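Local coordinates for putative cytoplasmic protein (PDB 4IQN) that is of unknown function, a putative cytoplasmic protein of Salmonella that belongs to a family defined by a domain of unknown function (DUF5066), at residues Lys39-Gln44 against Pro120-Leu125. Sequence-based numbering, arbitrary orientation.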
loop_
_atom_site.group_PDB
_atom_site.type_symbol
_atom_site.label_atom_id
_atom_site.label_comp_id
_atom_site.label_asym_id
_atom_site.label_seq_id
_atom_site.Cartn_x
_atom_site.Cartn_y
_atom_site.Cartn_z
ATOM N N LYS C 39 -9.431 4.572 -8.783
ATOM C CA LYS C 39 -9.954 3.210 -8.464
ATOM C C LYS C 39 -9.154 2.135 -9.167
ATOM O O LYS C 39 -9.028 0.997 -8.647
ATOM C CB LYS C 39 -11.433 3.049 -8.815
ATOM C CG LYS C 39 -12.046 1.726 -8.308
ATOM C CD LYS C 39 -13.540 1.720 -8.210
ATOM C CE LYS C 39 -14.036 0.346 -7.715
ATOM N NZ LYS C 39 -15.497 0.352 -7.465
ATOM N N TYR C 40 -8.615 2.463 -10.338
ATOM C CA TYR C 40 -7.988 1.473 -11.183
ATOM C C TYR C 40 -6.529 1.779 -11.436
ATOM O O TYR C 40 -6.073 2.924 -11.321
ATOM C CB TYR C 40 -8.743 1.322 -12.518
ATOM C CG TYR C 40 -10.123 0.822 -12.313
ATOM C CD1 TYR C 40 -10.353 -0.505 -12.009
ATOM C CD2 TYR C 40 -11.229 1.704 -12.341
ATOM C CE1 TYR C 40 -11.645 -0.957 -11.774
ATOM C CE2 TYR C 40 -12.520 1.251 -12.128
ATOM C CZ TYR C 40 -12.718 -0.077 -11.842
ATOM O OH TYR C 40 -13.991 -0.527 -11.619
ATOM N N ARG C 41 -5.804 0.722 -11.779
ATOM C CA ARG C 41 -4.408 0.790 -12.139
ATOM C C ARG C 41 -4.138 1.630 -13.403
ATOM O O ARG C 41 -3.114 2.357 -13.487
ATOM C CB ARG C 41 -3.932 -0.669 -12.333
ATOM C CG ARG C 41 -2.458 -0.933 -12.596
ATOM C CD ARG C 41 -1.575 -1.201 -11.395
ATOM N NE ARG C 41 -2.244 -1.922 -10.337
ATOM C CZ ARG C 41 -2.156 -3.239 -10.082
ATOM N NH1 ARG C 41 -1.376 -4.033 -10.773
ATOM N NH2 ARG C 41 -2.880 -3.738 -9.100
ATOM N N ASP C 42 -5.007 1.524 -14.391
ATOM C CA ASP C 42 -4.733 2.110 -15.709
ATOM C C ASP C 42 -4.709 3.642 -15.615
ATOM O O ASP C 42 -5.724 4.240 -15.255
ATOM C CB ASP C 42 -5.802 1.694 -16.679
ATOM C CG ASP C 42 -5.583 2.217 -18.074
ATOM O OD1 ASP C 42 -4.765 3.131 -18.357
ATOM O OD2 ASP C 42 -6.260 1.687 -18.929
ATOM N N PRO C 43 -3.563 4.265 -15.973
ATOM C CA PRO C 43 -3.511 5.710 -15.826
ATOM C C PRO C 43 -4.598 6.452 -16.581
ATOM O O PRO C 43 -4.915 7.582 -16.238
ATOM C CB PRO C 43 -2.162 6.103 -16.433
ATOM C CG PRO C 43 -1.324 4.888 -16.368
ATOM C CD PRO C 43 -2.276 3.708 -16.439
ATOM N N GLN C 44 -5.127 5.855 -17.631
ATOM C CA GLN C 44 -6.120 6.549 -18.464
ATOM C C GLN C 44 -7.546 6.377 -17.976
ATOM O O GLN C 44 -8.450 7.006 -18.502
ATOM C CB GLN C 44 -5.983 6.111 -19.915
ATOM C CG GLN C 44 -4.718 6.677 -20.571
ATOM C CD GLN C 44 -4.653 6.384 -22.050
ATOM O OE1 GLN C 44 -5.156 5.369 -22.510
ATOM N NE2 GLN C 44 -4.025 7.274 -22.802
ATOM N N PRO C 120 -7.564 -4.231 -17.692
ATOM C CA PRO C 120 -8.287 -3.048 -17.223
ATOM C C PRO C 120 -9.080 -3.192 -15.922
ATOM O O PRO C 120 -9.570 -2.198 -15.382
ATOM C CB PRO C 120 -9.210 -2.718 -18.397
ATOM C CG PRO C 120 -9.470 -4.014 -19.028
ATOM C CD PRO C 120 -8.165 -4.761 -18.925
ATOM N N ARG C 121 -9.253 -4.447 -15.441
ATOM C CA ARG C 121 -9.824 -4.681 -14.117
ATOM C C ARG C 121 -8.888 -4.432 -12.927
ATOM O O ARG C 121 -9.334 -4.356 -11.800
ATOM C CB ARG C 121 -10.316 -6.141 -14.023
ATOM C CG ARG C 121 -11.436 -6.458 -15.003
ATOM C CD ARG C 121 -11.698 -7.952 -15.038
ATOM N NE ARG C 121 -10.700 -8.602 -15.857
ATOM C CZ ARG C 121 -10.638 -9.917 -16.055
ATOM N NH1 ARG C 121 -11.523 -10.713 -15.473
ATOM N NH2 ARG C 121 -9.701 -10.421 -16.834
ATOM N N LEU C 122 -7.588 -4.318 -13.173
ATOM C CA LEU C 122 -6.620 -4.235 -12.108
ATOM C C LEU C 122 -6.866 -2.995 -11.223
ATOM O O LEU C 122 -7.116 -1.870 -11.741
ATOM C CB LEU C 122 -5.194 -4.251 -12.628
ATOM C CG LEU C 122 -4.674 -5.563 -13.199
ATOM C CD1 LEU C 122 -3.384 -5.339 -13.968
ATOM C CD2 LEU C 122 -4.546 -6.574 -12.072
ATOM N N PRO C 123 -6.842 -3.202 -9.909
ATOM C CA PRO C 123 -7.135 -2.109 -9.009
ATOM C C PRO C 123 -5.934 -1.160 -8.835
ATOM O O PRO C 123 -4.797 -1.551 -9.049
ATOM C CB PRO C 123 -7.451 -2.799 -7.712
ATOM C CG PRO C 123 -6.615 -4.039 -7.755
ATOM C CD PRO C 123 -6.657 -4.480 -9.180
ATOM N N ALA C 124 -6.207 0.076 -8.437
ATOM C CA ALA C 124 -5.129 0.986 -8.081
ATOM C C ALA C 124 -4.335 0.499 -6.874
ATOM O O ALA C 124 -4.819 -0.298 -6.060
ATOM C CB ALA C 124 -5.688 2.385 -7.798
ATOM N N LEU C 125 -3.115 1.021 -6.746
ATOM C CA LEU C 125 -2.265 0.735 -5.609
ATOM C C LEU C 125 -1.774 2.052 -5.007
ATOM O O LEU C 125 -1.482 2.997 -5.759
ATOM C CB LEU C 125 -1.037 -0.077 -6.045
ATOM C CG LEU C 125 -1.234 -1.357 -6.800
ATOM C CD1 LEU C 125 0.090 -1.903 -7.328
ATOM C CD2 LEU C 125 -1.901 -2.341 -5.852
HETATM O O HOH W 1 -6.878 -1.002 -14.409
#
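Tyr-40 and Pro-123 face each other as the non-hydrogen-bonded pair of a single antiparallel-type bridge, CA to CA 4.3 Å, although the touching parts, 39-41 and 120-125, run roughly perpendicular. Ala-124 N donates to Lys-39 O at 3.0 Å, and Arg-41 N meets Leu-122 O almost straight, at 2.9 Å and 178°. The proline, which has no N-H to give, sits where the bridge needs none.

Arg-41 carries the side-chain contact. Its CG lies anti to the backbone N (chi1 -174°), and bends at chi2 and chi3 curl the chain back toward Pro-123 O. NE and NH2 both grip Pro-123 O side-on, each at 2.9 Å, the oxygen lying somewhat out of the guanidinium plane. Leu-122 CB covers the centre of one guanidinium face, 4.1 Å above it, while Leu-125 CD1 lies over the opposite face, nearer the rim. NH2 also forms a salt bridge with Glu-210, so carboxylate and backbone carbonyl both hold this buried guanidinium.

The Tyr-40 ring turns an edge to 120-125, CD1 3.5 Å from Leu-122 O. That same oxygen takes a bond from a water (2.8 Å), which accepts from Asp-42 N. Asp-42 OD1 in turn receives Gln-44 N, an Asx turn. The two backbone bonds make an isolated beta bridge, reinforced by Arg-41, that joins the loop after strand 36-38 to the chain leading into edge strand 124-128 of the antiparallel sheet.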